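PDB 5MPT: citrinin polyketide synthase from Monascus purpureus, which builds the polyketide precursor of the mycotoxin citrinin, this chain being its C-methyltransferase (CMeT) domain with S-adenosylhomocysteine bound. Local coordinates for residues Leu51-His55 with Thr142-Ser147. Residues are numbered along the deposited sequence; the frame is centred on the assembly and turned at random.
Sequences LCVAH and TSLTGS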
ATOM      1  N   LEU A  51     -14.029   8.516 -11.817  1.00 24.02           N
ATOM      2  CA  LEU A  51     -15.062   7.779 -11.105  1.00 24.02           C
ATOM      3  C   LEU A  51     -15.157   8.237  -9.651  1.00 25.37           C
ATOM      4  O   LEU A  51     -16.258   8.404  -9.117  1.00 25.86           O
ATOM      5  CB  LEU A  51     -14.770   6.284 -11.200  1.00 23.03           C
ATOM      6  CG  LEU A  51     -15.650   5.263 -10.480  1.00 23.87           C
ATOM      7  CD1 LEU A  51     -17.098   5.359 -10.996  1.00 24.49           C
ATOM      8  CD2 LEU A  51     -15.079   3.860 -10.668  1.00 26.54           C
ATOM      9  N   CYS A  52     -14.019   8.467  -8.990  1.00 25.77           N
ATOM     10  CA  CYS A  52     -14.074   8.982  -7.624  1.00 24.75           C
ATOM     11  C   CYS A  52     -14.800  10.322  -7.571  1.00 24.90           C
ATOM     12  O   CYS A  52     -15.658  10.564  -6.697  1.00 24.72           O
ATOM     13  CB  CYS A  52     -12.677   9.153  -7.047  1.00 23.16           C
ATOM     14  SG  CYS A  52     -11.681   7.658  -6.825  1.00 20.70           S
ATOM     15  N   VAL A  53     -14.418  11.228  -8.466  1.00 25.64           N
ATOM     16  CA  VAL A  53     -15.019  12.554  -8.479  1.00 26.47           C
ATOM     17  C   VAL A  53     -16.516  12.444  -8.696  1.00 26.50           C
ATOM     18  O   VAL A  53     -17.294  13.109  -8.019  1.00 22.52           O
ATOM     19  CB  VAL A  53     -14.341  13.429  -9.547  1.00 27.23           C
ATOM     20  CG1 VAL A  53     -15.136  14.732  -9.767  1.00 25.38           C
ATOM     21  CG2 VAL A  53     -12.890  13.708  -9.122  1.00 28.49           C
ATOM     22  N   ALA A  54     -16.944  11.595  -9.633  1.00 27.01           N
ATOM     23  CA  ALA A  54     -18.376  11.430  -9.875  1.00 27.24           C
ATOM     24  C   ALA A  54     -19.083  10.914  -8.635  1.00 24.59           C
ATOM     25  O   ALA A  54     -20.179  11.376  -8.293  1.00 23.36           O
ATOM     26  CB  ALA A  54     -18.610  10.477 -11.044  1.00 28.85           C
ATOM     27  N   HIS A  55     -18.468   9.967  -7.937  1.00 23.67           N
ATOM     28  CA  HIS A  55     -19.043   9.478  -6.689  1.00 23.39           C
ATOM     29  C   HIS A  55     -19.129  10.584  -5.647  1.00 23.62           C
ATOM     30  O   HIS A  55     -20.100  10.665  -4.889  1.00 22.51           O
ATOM     31  CB  HIS A  55     -18.205   8.343  -6.134  1.00 24.40           C
ATOM     32  CG  HIS A  55     -18.451   7.011  -6.752  1.00 23.99           C
ATOM     33  ND1 HIS A  55     -19.680   6.401  -6.768  1.00 24.98           N
ATOM     34  CD2 HIS A  55     -17.594   6.142  -7.340  1.00 24.07           C
ATOM     35  CE1 HIS A  55     -19.579   5.213  -7.331  1.00 25.74           C
ATOM     36  NE2 HIS A  55     -18.316   5.030  -7.685  1.00 26.09           N
ATOM     37  N   THR A 142     -13.491   0.977  -5.577  1.00 25.50           N
ATOM     38  CA  THR A 142     -13.815   2.398  -5.640  1.00 25.32           C
ATOM     39  C   THR A 142     -15.332   2.621  -5.609  1.00 24.59           C
ATOM     40  O   THR A 142     -15.844   3.495  -4.880  1.00 24.47           O
ATOM     41  CB  THR A 142     -13.187   2.984  -6.907  1.00 25.42           C
ATOM     42  OG1 THR A 142     -11.760   3.016  -6.754  1.00 24.63           O
ATOM     43  CG2 THR A 142     -13.708   4.401  -7.192  1.00 24.08           C
ATOM     44  N   SER A 143     -16.081   1.784  -6.317  1.00 24.30           N
ATOM     45  CA  SER A 143     -17.525   1.966  -6.286  1.00 26.31           C
ATOM     46  C   SER A 143     -18.182   1.363  -5.045  1.00 25.92           C
ATOM     47  O   SER A 143     -19.236   1.863  -4.608  1.00 25.63           O
ATOM     48  CB  SER A 143     -18.143   1.396  -7.562  1.00 28.14           C
ATOM     49  OG  SER A 143     -17.964   2.324  -8.611  1.00 29.85           O
ATOM     50  N   LEU A 144     -17.575   0.328  -4.452  1.00 27.72           N
ATOM     51  CA  LEU A 144     -18.129  -0.302  -3.253  1.00 28.36           C
ATOM     52  C   LEU A 144     -18.261   0.705  -2.117  1.00 26.56           C
ATOM     53  O   LEU A 144     -19.337   0.845  -1.503  1.00 26.66           O
ATOM     54  CB  LEU A 144     -17.249  -1.490  -2.838  1.00 30.07           C
ATOM     55  CG  LEU A 144     -17.705  -2.346  -1.643  1.00 34.50           C
ATOM     56  CD1 LEU A 144     -16.943  -3.670  -1.599  1.00 34.42           C
ATOM     57  CD2 LEU A 144     -17.481  -1.659  -0.320  1.00 38.83           C
ATOM     58  N   THR A 145     -17.193   1.445  -1.834  1.00 24.99           N
ATOM     59  CA  THR A 145     -17.329   2.509  -0.841  1.00 26.48           C
ATOM     60  C   THR A 145     -17.888   3.768  -1.477  1.00 25.56           C
ATOM     61  O   THR A 145     -18.683   4.475  -0.854  1.00 24.74           O
ATOM     62  CB  THR A 145     -15.983   2.824  -0.170  1.00 28.37           C
ATOM     63  OG1 THR A 145     -15.027   3.201  -1.162  1.00 27.71           O
ATOM     64  CG2 THR A 145     -15.447   1.620   0.592  1.00 29.40           C
ATOM     65  N   GLY A 146     -17.492   4.043  -2.722  1.00 25.29           N
ATOM     66  CA  GLY A 146     -17.872   5.286  -3.383  1.00 23.85           C
ATOM     67  C   GLY A 146     -19.371   5.472  -3.516  1.00 25.20           C
ATOM     68  O   GLY A 146     -19.872   6.588  -3.382  1.00 26.34           O
ATOM     69  N   SER A 147     -20.103   4.388  -3.810  1.00 26.55           N
ATOM     70  CA  SER A 147     -21.555   4.455  -3.923  1.00 27.55           C
ATOM     71  C   SER A 147     -22.221   4.676  -2.578  1.00 27.46           C
ATOM     72  O   SER A 147     -23.399   5.031  -2.547  1.00 26.81           O
ATOM     73  CB  SER A 147     -22.101   3.169  -4.538  1.00 30.27           C
ATOM     74  OG  SER A 147     -21.903   2.087  -3.643  1.00 32.17           O
TER
HETATM   75  O   HOH W   1     -21.544   8.684  -4.067  1.00 23.22           O
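This is a buried helix-helix contact in the mostly helical N-terminal part of the CMeT domain, which precedes the Rossmann-like methyltransferase sheet. It lies away from the catalytic residues Tyr177, His289 and Glu315 and from the S-adenosylhomocysteine pocket. It joins helix 40-62, within the helix-turn-helix family region, to the C-terminal part of helix 136-146. The two short helical segments run nearly parallel, with an angle of 14° between their axes and a closest approach of 10.1 Å.

His55 is the centre of the contact. Its imidazole lies against helix 136-146 at Gly146. The CA of Gly146 sits 3.9 Å from the ring centroid, over the face, in a CH-pi contact. A CB on Gly146 would come within 2.7 Å of His55 CD2, so the bare CA lets the ring lie close; it would also clash with Thr142 O in its own helix. The CA atoms of His55 and Gly146 are 5.5 Å apart. At the ring edge, His55 NE2 and Ser143 OG form a 2.9 Å hydrogen bond. A water donates to His55 O at 2.6 Å and to Gly146 O at 2.8 Å.

Beside the hydrogen bond the contact is apolar. Thr142 CG2 lies 3.8 Å from Leu51 CD2 and 3.9 Å from Cys52 SG. Thr142 OG1 is hydrogen-bonded to Glu138 O in its own helix; the methyl, not the hydroxyl, meets helix 40-62. Phe325 of helix 321-327 touches both Cys52 and His55, while Met124 and Val121 of helix 121-131 touch Leu51 and His55, respectively.

The ring thus spans the turn from Ser143 to Gly146, fixed at edge and face. His55 O and Gly146 O are both acceptors, so only a donor such as this water can join them.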